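Local coordinates for protein ATP:cob(I)alamin adenosyltransferase (Salmonella enterica subsp. enterica serovar Livingstone, PDB 5CX7) that probably makes adenosylcobalamin, the cofactor of propanediol dehydratase, from cob(I)alamin and ATP, and binds heme through the C-terminal domain described here, at residues V37-A42 with E46-R51; L57-L62 with G121-S126; P64-T69 with E128-I133. One frame throughout, in Å; residues are numbered along the deposited sequence.

Interaction 1 of 3, residues V37-A42 with E46-R51; sequences VSIVDA and ETVTWR. With HEM (protoporphyrin IX containing Fe), chain B.
Val37 and Trp50 face each other as an antiparallel hydrogen-bonded pair, with Val37 N to Trp50 O and Trp50 N to Val37 O both 2.9 Å. Two residues further, Ile39 N reaches Val48 O at the same length, which zips residues 37-39 tightly to 48-50 as the two arms of a beta hairpin. On the apolar face of this zipper Ile39 and Val48 run alongside each other, and Ile39 CD1 touches Val48 CB at 4.1 Å. Beyond them the register slips by one residue. Ile39 is opposed by two residues, Thr47 and Val48, the mark of a classic beta bulge, and Ile39 O is gripped by two amides: Thr47 N at 2.8 Å, in the carbonyl plane, and Val48 N, tilted 15° from it.

The turn end is looser and wetter. A water bridges Asp41 OD2 and Thr47 OG1, lying 2.6 Å from the latter; Asp41 OD1 meanwhile accepts from the amides of His43 and Thr45 in the turn, and Thr47 OG1 is also bonded to Thr45 O. At the other end Trp50 swings CG anti to its N (chi1 -173°), which carries the indole away from residues 37-42 to the heme. Methyl CMC of the heme sits over the centre of one indole face, 3.8 Å above the plane, and vinyl carbon CBB approaches Trp50 CE3 to 3.4 Å.

Helix 14-31 packs on the face bearing Val37, Ile39 and Val48, while helix 59-72 covers Ser38 and Val40 on the other. Strand 115-123 pairs along the far side of strand 36-41, and Val48 to Trp50 continue the sheet antiparallel into a strand of a second subunit.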
loop_
_atom_site.group_PDB
_atom_site.type_symbol
_atom_site.label_atom_id
_atom_site.label_comp_id
_atom_site.label_asym_id
_atom_site.label_seq_id
_atom_site.Cartn_x
_atom_site.Cartn_y
_atom_site.Cartn_z
ATOM N N VAL E 37 1.395 -22.688 -10.268
ATOM C CA VAL E 37 0.160 -22.823 -11.080
ATOM C C VAL E 37 -0.935 -22.132 -10.373
ATOM O O VAL E 37 -1.099 -22.312 -9.162
ATOM C CB VAL E 37 -0.315 -24.310 -11.207
ATOM C CG1 VAL E 37 -1.547 -24.435 -12.058
ATOM C CG2 VAL E 37 0.806 -25.175 -11.735
ATOM N N SER E 38 -1.660 -21.304 -11.080
ATOM C CA SER E 38 -2.720 -20.600 -10.481
ATOM C C SER E 38 -3.914 -20.602 -11.401
ATOM O O SER E 38 -3.796 -20.384 -12.593
ATOM C CB SER E 38 -2.312 -19.120 -10.159
ATOM O OG SER E 38 -3.480 -18.347 -9.775
ATOM N N ILE E 39 -5.064 -20.814 -10.816
ATOM C CA ILE E 39 -6.349 -20.780 -11.538
ATOM C C ILE E 39 -7.232 -19.763 -10.786
ATOM O O ILE E 39 -7.413 -19.876 -9.605
ATOM C CB ILE E 39 -7.047 -22.134 -11.598
ATOM C CG1 ILE E 39 -6.107 -23.188 -12.224
ATOM C CG2 ILE E 39 -8.314 -22.047 -12.419
ATOM C CD1 ILE E 39 -6.586 -24.606 -12.103
ATOM N N VAL E 40 -7.837 -18.882 -11.570
ATOM C CA VAL E 40 -8.881 -17.986 -11.090
ATOM C C VAL E 40 -10.204 -18.289 -11.832
ATOM O O VAL E 40 -10.211 -18.893 -12.894
ATOM C CB VAL E 40 -8.512 -16.491 -11.222
ATOM C CG1 VAL E 40 -7.222 -16.169 -10.508
ATOM C CG2 VAL E 40 -8.447 -16.077 -12.671
ATOM N N ASP E 41 -11.310 -17.977 -11.190
ATOM C CA ASP E 41 -12.610 -18.130 -11.800
ATOM C C ASP E 41 -12.927 -16.952 -12.709
ATOM O O ASP E 41 -12.110 -16.044 -12.903
ATOM C CB ASP E 41 -13.701 -18.430 -10.739
ATOM C CG ASP E 41 -14.042 -17.232 -9.855
ATOM O OD1 ASP E 41 -13.654 -16.086 -10.135
ATOM O OD2 ASP E 41 -14.701 -17.520 -8.840
ATOM N N ALA E 42 -14.114 -16.967 -13.305
ATOM C CA ALA E 42 -14.505 -15.899 -14.231
ATOM C C ALA E 42 -14.586 -14.524 -13.606
ATOM O O ALA E 42 -14.596 -13.540 -14.333
ATOM C CB ALA E 42 -15.864 -16.227 -14.882
ATOM N N GLU E 46 -9.139 -16.112 -6.897
ATOM C CA GLU E 46 -8.250 -17.276 -6.737
ATOM C C GLU E 46 -8.975 -18.532 -6.378
ATOM O O GLU E 46 -9.614 -18.588 -5.325
ATOM C CB GLU E 46 -7.180 -17.078 -5.605
ATOM C CG GLU E 46 -6.119 -16.233 -6.189
ATOM C CD GLU E 46 -4.796 -16.150 -5.318
ATOM O OE1 GLU E 46 -4.149 -15.062 -5.008
ATOM O OE2 GLU E 46 -4.422 -17.286 -4.939
ATOM N N THR E 47 -8.757 -19.586 -7.167
ATOM C CA THR E 47 -9.478 -20.821 -6.969
ATOM C C THR E 47 -8.532 -21.967 -6.636
ATOM O O THR E 47 -8.832 -22.763 -5.760
ATOM C CB THR E 47 -10.397 -21.112 -8.183
ATOM O OG1 THR E 47 -11.272 -20.003 -8.335
ATOM C CG2 THR E 47 -11.271 -22.377 -7.924
ATOM N N VAL E 48 -7.406 -22.044 -7.338
ATOM C CA VAL E 48 -6.392 -22.998 -7.054
ATOM C C VAL E 48 -5.042 -22.349 -7.145
ATOM O O VAL E 48 -4.795 -21.606 -8.083
ATOM C CB VAL E 48 -6.368 -24.203 -8.058
ATOM C CG1 VAL E 48 -5.342 -25.283 -7.634
ATOM C CG2 VAL E 48 -7.718 -24.854 -8.168
ATOM N N THR E 49 -4.173 -22.680 -6.200
ATOM C CA THR E 49 -2.790 -22.375 -6.341
ATOM C C THR E 49 -2.023 -23.627 -5.972
ATOM O O THR E 49 -2.311 -24.251 -4.976
ATOM C CB THR E 49 -2.334 -21.194 -5.400
ATOM O OG1 THR E 49 -3.068 -20.041 -5.759
ATOM C CG2 THR E 49 -0.853 -20.849 -5.626
ATOM N N TRP E 50 -0.951 -23.888 -6.691
ATOM C CA TRP E 50 -0.019 -24.969 -6.367
ATOM C C TRP E 50 1.385 -24.596 -6.694
ATOM O O TRP E 50 1.710 -24.188 -7.788
ATOM C CB TRP E 50 -0.388 -26.238 -7.196
ATOM C CG TRP E 50 0.418 -27.406 -6.776
ATOM C CD1 TRP E 50 1.698 -27.696 -7.147
ATOM C CD2 TRP E 50 0.061 -28.379 -5.805
ATOM N NE1 TRP E 50 2.130 -28.843 -6.521
ATOM C CE2 TRP E 50 1.146 -29.277 -5.686
ATOM C CE3 TRP E 50 -1.093 -28.614 -5.053
ATOM C CZ2 TRP E 50 1.109 -30.379 -4.849
ATOM C CZ3 TRP E 50 -1.130 -29.753 -4.226
ATOM C CH2 TRP E 50 -0.045 -30.578 -4.106
ATOM N N ARG E 51 2.274 -24.664 -5.696
ATOM C CA ARG E 51 3.657 -24.323 -5.881
ATOM C C ARG E 51 4.520 -25.543 -5.824
ATOM O O ARG E 51 4.537 -26.238 -4.818
ATOM C CB ARG E 51 4.171 -23.368 -4.791
ATOM C CG ARG E 51 5.662 -23.072 -4.862
ATOM C CD ARG E 51 6.123 -22.006 -3.834
ATOM N NE ARG E 51 7.545 -21.703 -4.043
ATOM C CZ ARG E 51 8.589 -22.315 -3.488
ATOM N NH1 ARG E 51 8.443 -23.282 -2.583
ATOM N NH2 ARG E 51 9.828 -21.914 -3.807
HETATM C CHA HEM B . -6.842 -37.847 -6.967
HETATM C CHB HEM B . -8.049 -33.704 -4.713
HETATM C CHC HEM B . -4.018 -31.830 -6.610
HETATM C CHD HEM B . -2.679 -36.070 -8.442
HETATM C C1A HEM B . -7.487 -36.880 -6.265
HETATM C C2A HEM B . -8.773 -37.033 -5.729
HETATM C C3A HEM B . -9.111 -35.864 -5.102
HETATM C C4A HEM B . -8.044 -34.977 -5.208
HETATM C CMA HEM B . -10.423 -35.553 -4.402
HETATM C CAA HEM B . -9.681 -38.251 -5.849
HETATM C CBA HEM B . -10.653 -37.934 -7.015
HETATM C CGA HEM B . -11.049 -39.136 -7.838
HETATM O O1A HEM B . -12.184 -39.649 -7.652
HETATM O O2A HEM B . -10.252 -39.587 -8.704
HETATM C C1B HEM B . -7.034 -32.820 -5.016
HETATM C C2B HEM B . -7.030 -31.483 -4.614
HETATM C C3B HEM B . -5.896 -30.941 -5.142
HETATM C C4B HEM B . -5.207 -32.002 -5.916
HETATM C CMB HEM B . -8.127 -30.849 -3.749
HETATM C CAB HEM B . -5.517 -29.534 -4.905
HETATM C CBB HEM B . -4.447 -28.898 -5.317
HETATM C C1C HEM B . -3.299 -32.796 -7.293
HETATM C C2C HEM B . -2.062 -32.563 -7.965
HETATM C C3C HEM B . -1.680 -33.811 -8.486
HETATM C C4C HEM B . -2.709 -34.744 -8.114
HETATM C CMC HEM B . -1.310 -31.226 -8.087
HETATM C CAC HEM B . -0.487 -34.243 -9.287
HETATM C CBC HEM B . 0.519 -33.495 -9.666
HETATM C C1D HEM B . -3.759 -36.873 -8.152
HETATM C C2D HEM B . -3.690 -38.263 -8.613
HETATM C C3D HEM B . -4.870 -38.797 -8.232
HETATM C C4D HEM B . -5.604 -37.713 -7.518
HETATM C CMD HEM B . -2.527 -38.912 -9.346
HETATM C CAD HEM B . -5.303 -40.251 -8.448
HETATM C CBD HEM B . -5.534 -40.644 -9.910
HETATM C CGD HEM B . -6.991 -40.883 -10.242
HETATM O O1D HEM B . -7.349 -41.951 -10.841
HETATM O O2D HEM B . -7.832 -39.993 -9.952
HETATM N NA HEM B . -7.059 -35.585 -5.957
HETATM N NB HEM B . -5.961 -33.073 -5.762
HETATM N NC HEM B . -3.697 -34.099 -7.445
HETATM N ND HEM B . -4.924 -36.576 -7.508
HETATM FE FE HEM B . -5.459 -34.890 -6.676
HETATM O O HOH W 1 -13.635 -19.932 -7.326
#

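Interaction 2 of 3, residues L57-L62 with G121-S126; sequences LVSSEL and GISGGS
Ser59, near the start of helix 59-72, meets Ser123 at the end of strand 115-123, hydroxyl to hydroxyl: Ser59 OG and Ser123 OG are 2.9 Å apart and hydrogen-bonded. Ser59 holds OG beside its own N (chi1 -59°), and Ser123 swings OG anti to its N (chi1 -178°), bringing the two oxygens together between helix and strand. Ser59 CB also rests 3.3 Å from the carbonyl oxygen Ser123 O. Gly124 N is near Ser59 OG as well, at 3.1 Å, but the angle is too poor for a bond; the chain turns off the strand here with backbone angles at which a CB on Gly124 would collide with the preceding carbonyl oxygen.

Ser60 and Glu61 then point away from the strand, and Glu61 joins salt bridges with Lys65 of its own helix and Lys100 of a third subunit. One turn on from Ser59, Leu62 comes back toward the strand. Its CB lies 3.5 Å from Ser123 OG and its CD1 3.7 Å from the same oxygen, an apolar flank beside the hydroxyl. Leu62 also packs on Val102 and Phe104, and on Leu97 of the third subunit.

A glycerol, probably from the crystallisation liquor, lies beside Ser123 OG, but too close for the contact to be trusted. What ties the helix start to the strand end is therefore one buried bond between neutral hydroxyls, in which either serine could be the donor, flanked by leucine carbon: a polar link made without charge.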
loop_
_atom_site.group_PDB
_atom_site.type_symbol
_atom_site.label_atom_id
_atom_site.label_comp_id
_atom_site.label_asym_id
_atom_site.label_seq_id
_atom_site.Cartn_x
_atom_site.Cartn_y
_atom_site.Cartn_z
ATOM N N LEU E 57 10.862 -17.551 -6.264
ATOM C CA LEU E 57 9.944 -16.821 -5.370
ATOM C C LEU E 57 9.032 -15.836 -6.051
ATOM O O LEU E 57 7.851 -15.749 -5.677
ATOM C CB LEU E 57 10.663 -16.082 -4.236
ATOM C CG LEU E 57 11.505 -16.812 -3.201
ATOM C CD1 LEU E 57 12.022 -15.799 -2.194
ATOM C CD2 LEU E 57 10.651 -17.853 -2.498
ATOM N N VAL E 58 9.515 -15.148 -7.052
ATOM C CA VAL E 58 8.683 -14.219 -7.859
ATOM C C VAL E 58 7.427 -14.855 -8.452
ATOM O O VAL E 58 6.409 -14.214 -8.623
ATOM C CB VAL E 58 9.415 -13.456 -8.953
ATOM C CG1 VAL E 58 10.487 -12.549 -8.367
ATOM C CG2 VAL E 58 9.970 -14.390 -10.044
ATOM N N SER E 59 7.546 -16.150 -8.816
ATOM C CA SER E 59 6.417 -16.868 -9.409
ATOM C C SER E 59 5.185 -17.024 -8.525
ATOM O O SER E 59 4.061 -17.095 -9.038
ATOM C CB SER E 59 6.915 -18.282 -9.856
ATOM O OG SER E 59 7.952 -18.034 -10.787
ATOM N N SER E 60 5.369 -16.969 -7.209
ATOM C CA SER E 60 4.241 -16.875 -6.237
ATOM C C SER E 60 3.324 -15.670 -6.469
ATOM O O SER E 60 2.134 -15.727 -6.173
ATOM C CB SER E 60 4.721 -16.915 -4.777
ATOM O OG SER E 60 5.324 -18.188 -4.551
ATOM N N GLU E 61 3.887 -14.602 -6.988
ATOM C CA GLU E 61 3.116 -13.363 -7.293
ATOM C C GLU E 61 2.752 -13.325 -8.759
ATOM O O GLU E 61 1.618 -13.026 -9.087
ATOM C CB GLU E 61 3.971 -12.146 -6.867
ATOM C CG GLU E 61 3.310 -10.806 -7.121
ATOM C CD GLU E 61 3.938 -9.657 -6.357
ATOM O OE1 GLU E 61 4.864 -9.874 -5.516
ATOM O OE2 GLU E 61 3.553 -8.474 -6.637
ATOM N N LEU E 62 3.705 -13.712 -9.633
ATOM C CA LEU E 62 3.441 -13.632 -11.065
ATOM C C LEU E 62 2.386 -14.619 -11.596
ATOM O O LEU E 62 1.529 -14.229 -12.433
ATOM C CB LEU E 62 4.728 -13.838 -11.912
ATOM C CG LEU E 62 5.788 -12.789 -11.772
ATOM C CD1 LEU E 62 7.038 -13.210 -12.459
ATOM C CD2 LEU E 62 5.344 -11.394 -12.236
ATOM N N GLY E 121 -2.739 -19.302 -14.959
ATOM C CA GLY E 121 -1.448 -18.674 -14.975
ATOM C C GLY E 121 -0.320 -19.537 -14.481
ATOM O O GLY E 121 -0.456 -20.272 -13.514
ATOM N N ILE E 122 0.789 -19.490 -15.213
ATOM C CA ILE E 122 1.986 -20.254 -14.913
ATOM C C ILE E 122 3.181 -19.336 -14.861
ATOM O O ILE E 122 3.345 -18.503 -15.725
ATOM C CB ILE E 122 2.324 -21.300 -16.037
ATOM C CG1 ILE E 122 1.108 -22.248 -16.295
ATOM C CG2 ILE E 122 3.551 -22.080 -15.664
ATOM C CD1 ILE E 122 0.728 -23.160 -15.106
ATOM N N SER E 123 4.011 -19.524 -13.845
ATOM C CA SER E 123 5.230 -18.819 -13.764
ATOM C C SER E 123 6.278 -19.678 -13.127
ATOM O O SER E 123 6.016 -20.471 -12.220
ATOM C CB SER E 123 5.077 -17.490 -12.912
ATOM O OG SER E 123 6.335 -16.792 -12.903
ATOM N N GLY E 124 7.512 -19.450 -13.539
ATOM C CA GLY E 124 8.665 -20.170 -12.981
ATOM C C GLY E 124 9.722 -20.575 -13.965
ATOM O O GLY E 124 10.914 -20.729 -13.606
ATOM N N GLY E 125 9.322 -20.725 -15.215
ATOM C CA GLY E 125 10.270 -20.962 -16.298
ATOM C C GLY E 125 10.513 -19.749 -17.155
ATOM O O GLY E 125 10.361 -18.592 -16.707
ATOM N N SER E 126 11.055 -19.982 -18.345
ATOM C CA SER E 126 11.151 -18.924 -19.334
ATOM C C SER E 126 9.708 -18.621 -19.673
ATOM O O SER E 126 8.849 -19.483 -19.441
ATOM C CB SER E 126 11.985 -19.381 -20.584
ATOM O OG SER E 126 11.314 -20.490 -21.178
#

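Interaction 3 of 3, residues P64-T69 with E128-I133; sequences PKKAWT and EQDMDI. With GOL (glycerol), chain C.
Lys66 NZ and Asp130 OD2 form a salt bridge of 3.0 Å. Glycerol O1 closes a small triangle with them, taking a hydrogen bond from Lys66 NZ at 2.7 Å and giving one to Asp130 OD2 at 2.7 Å. The glycerol probably came from the crystallisation liquor and may mark a polar niche. The two side chains meet roughly perpendicular. With their CA atoms 10.6 Å apart, the gap is spanned mainly by the lysine, whose chain is extended beyond CG so that only its ammonium group meets the carboxylate.

A second shell fixes both ends. Lys66 NZ also donates to the backbone oxygens of Gly105 and Ile122, while Asp130 OD1 takes the amide of Gly125 and OD2 faces the lysine and the glycerol. These partners would be expected to favour the charged forms of both groups.

Helix 59-72 lies on the sheet face of Ser38 and Val40, helix 127-139 on the face of Ile122, where Ile133 also packs against helix 14-31. The bridge thus joins helices on opposite faces, alongside the last residues of strand 115-123.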
loop_
_atom_site.group_PDB
_atom_site.type_symbol
_atom_site.label_atom_id
_atom_site.label_comp_id
_atom_site.label_asym_id
_atom_site.label_seq_id
_atom_site.Cartn_x
_atom_site.Cartn_y
_atom_site.Cartn_z
ATOM N N PRO E 64 -0.481 -15.976 -10.065
ATOM C CA PRO E 64 -1.862 -15.556 -9.849
ATOM C C PRO E 64 -2.174 -14.289 -10.597
ATOM O O PRO E 64 -3.322 -14.100 -11.083
ATOM C CB PRO E 64 -1.962 -15.330 -8.338
ATOM C CG PRO E 64 -0.738 -16.026 -7.769
ATOM C CD PRO E 64 0.270 -16.176 -8.806
ATOM N N LYS E 65 -1.210 -13.403 -10.689
ATOM C CA LYS E 65 -1.421 -12.183 -11.525
ATOM C C LYS E 65 -1.695 -12.481 -12.980
ATOM O O LYS E 65 -2.515 -11.813 -13.632
ATOM C CB LYS E 65 -0.254 -11.197 -11.374
ATOM C CG LYS E 65 -0.286 -10.545 -9.960
ATOM C CD LYS E 65 0.857 -9.605 -9.792
ATOM C CE LYS E 65 0.572 -8.740 -8.494
ATOM N NZ LYS E 65 1.589 -7.698 -8.361
ATOM N N LYS E 66 -0.925 -13.389 -13.553
ATOM C CA LYS E 66 -1.231 -13.787 -14.940
ATOM C C LYS E 66 -2.624 -14.293 -15.129
ATOM O O LYS E 66 -3.300 -14.025 -16.142
ATOM C CB LYS E 66 -0.206 -14.796 -15.448
ATOM C CG LYS E 66 1.164 -14.262 -15.684
ATOM C CD LYS E 66 2.092 -15.359 -16.278
ATOM C CE LYS E 66 3.557 -14.958 -16.150
ATOM N NZ LYS E 66 4.477 -16.008 -16.659
ATOM N N ALA E 67 -3.069 -15.139 -14.197
ATOM C CA ALA E 67 -4.368 -15.736 -14.273
ATOM C C ALA E 67 -5.436 -14.693 -14.158
ATOM O O ALA E 67 -6.422 -14.663 -14.954
ATOM C CB ALA E 67 -4.530 -16.770 -13.196
ATOM N N TRP E 68 -5.223 -13.765 -13.193
ATOM C CA TRP E 68 -6.164 -12.667 -13.023
ATOM C C TRP E 68 -6.225 -11.729 -14.245
ATOM O O TRP E 68 -7.330 -11.348 -14.673
ATOM C CB TRP E 68 -5.781 -11.826 -11.787
ATOM C CG TRP E 68 -6.802 -10.793 -11.495
ATOM C CD1 TRP E 68 -7.890 -10.928 -10.733
ATOM C CD2 TRP E 68 -6.763 -9.431 -11.889
ATOM N NE1 TRP E 68 -8.595 -9.735 -10.639
ATOM C CE2 TRP E 68 -7.927 -8.792 -11.327
ATOM C CE3 TRP E 68 -5.884 -8.666 -12.642
ATOM C CZ2 TRP E 68 -8.192 -7.449 -11.484
ATOM C CZ3 TRP E 68 -6.224 -7.321 -12.890
ATOM C CH2 TRP E 68 -7.324 -6.734 -12.268
ATOM N N THR E 69 -5.065 -11.413 -14.808
ATOM C CA THR E 69 -4.993 -10.574 -16.001
ATOM C C THR E 69 -5.842 -11.149 -17.150
ATOM O O THR E 69 -6.499 -10.418 -17.871
ATOM C CB THR E 69 -3.528 -10.449 -16.454
ATOM O OG1 THR E 69 -2.719 -9.838 -15.434
ATOM C CG2 THR E 69 -3.406 -9.629 -17.686
ATOM N N GLU E 128 8.474 -18.821 -22.623
ATOM C CA GLU E 128 8.104 -19.939 -23.516
ATOM C C GLU E 128 7.708 -21.166 -22.744
ATOM O O GLU E 128 6.782 -21.877 -23.122
ATOM C CB GLU E 128 9.256 -20.237 -24.497
ATOM C CG GLU E 128 9.544 -19.122 -25.500
ATOM C CD GLU E 128 10.411 -17.962 -24.966
ATOM O OE1 GLU E 128 10.938 -17.987 -23.812
ATOM O OE2 GLU E 128 10.484 -16.997 -25.745
ATOM N N GLN E 129 8.468 -21.518 -21.734
ATOM C CA GLN E 129 8.152 -22.697 -20.929
ATOM C C GLN E 129 6.830 -22.543 -20.209
ATOM O O GLN E 129 6.036 -23.466 -20.143
ATOM C CB GLN E 129 9.245 -23.040 -19.931
ATOM C CG GLN E 129 10.489 -23.585 -20.551
ATOM C CD GLN E 129 11.632 -23.678 -19.560
ATOM O OE1 GLN E 129 11.792 -22.850 -18.633
ATOM N NE2 GLN E 129 12.439 -24.699 -19.721
ATOM N N ASP E 130 6.578 -21.336 -19.695
ATOM C CA ASP E 130 5.363 -21.064 -18.989
ATOM C C ASP E 130 4.147 -21.176 -19.907
ATOM O O ASP E 130 3.154 -21.787 -19.524
ATOM C CB ASP E 130 5.372 -19.626 -18.390
ATOM C CG ASP E 130 6.346 -19.411 -17.289
ATOM O OD1 ASP E 130 6.861 -20.323 -16.588
ATOM O OD2 ASP E 130 6.594 -18.167 -16.967
ATOM N N MET E 131 4.278 -20.697 -21.136
ATOM C CA MET E 131 3.251 -20.836 -22.119
ATOM C C MET E 131 3.025 -22.323 -22.473
ATOM O O MET E 131 1.897 -22.739 -22.704
ATOM C CB MET E 131 3.557 -20.010 -23.351
ATOM C CG MET E 131 3.454 -18.461 -23.076
ATOM S SD MET E 131 4.067 -17.456 -24.381
ATOM C CE MET E 131 2.761 -17.735 -25.564
ATOM N N ASP E 132 4.082 -23.045 -22.700
ATOM C CA ASP E 132 4.004 -24.492 -23.013
ATOM C C ASP E 132 3.262 -25.230 -21.954
ATOM O O ASP E 132 2.320 -26.008 -22.239
ATOM C CB ASP E 132 5.431 -25.009 -23.165
ATOM C CG ASP E 132 5.522 -26.549 -23.496
ATOM O OD1 ASP E 132 4.631 -27.302 -23.126
ATOM O OD2 ASP E 132 6.598 -26.958 -23.917
ATOM N N ILE E 133 3.652 -25.022 -20.709
ATOM C CA ILE E 133 2.949 -25.629 -19.574
ATOM C C ILE E 133 1.459 -25.280 -19.507
ATOM O O ILE E 133 0.653 -26.177 -19.378
ATOM C CB ILE E 133 3.640 -25.292 -18.258
ATOM C CG1 ILE E 133 5.072 -25.920 -18.219
ATOM C CG2 ILE E 133 2.854 -25.746 -17.054
ATOM C CD1 ILE E 133 6.026 -25.240 -17.260
HETATM C C1 GOL C . 7.960 -15.567 -15.653
HETATM O O1 GOL C . 6.784 -16.147 -15.203
HETATM C C2 GOL C . 9.186 -15.950 -14.821
HETATM O O2 GOL C . 9.341 -17.343 -14.550
HETATM C C3 GOL C . 10.255 -15.438 -15.774
HETATM O O3 GOL C . 11.465 -15.946 -15.415
#

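Strand pairing joins interaction 1 to interaction 2: Ser38 O lies 2.8 Å from Gly121 N, a probable hydrogen bond, and the centres are 12 Å apart. Interaction 3 backs the hairpin from one face, where Pro64 CA comes within 3.2 Å of Ser38 OG. Interactions 2 and 3, centres 8 Å apart, share helix 59-72 and interlock at the end of strand 115-123, where the salt-bridge pair of interaction 3 holds backbone atoms of residues 121-126. One glycerol touches both. Of the three, interaction 1 alone supplies a heme-pocket residue, Trp50; Val48 lies about 8 Å, side chain to side chain, from His18, the likely axial ligand.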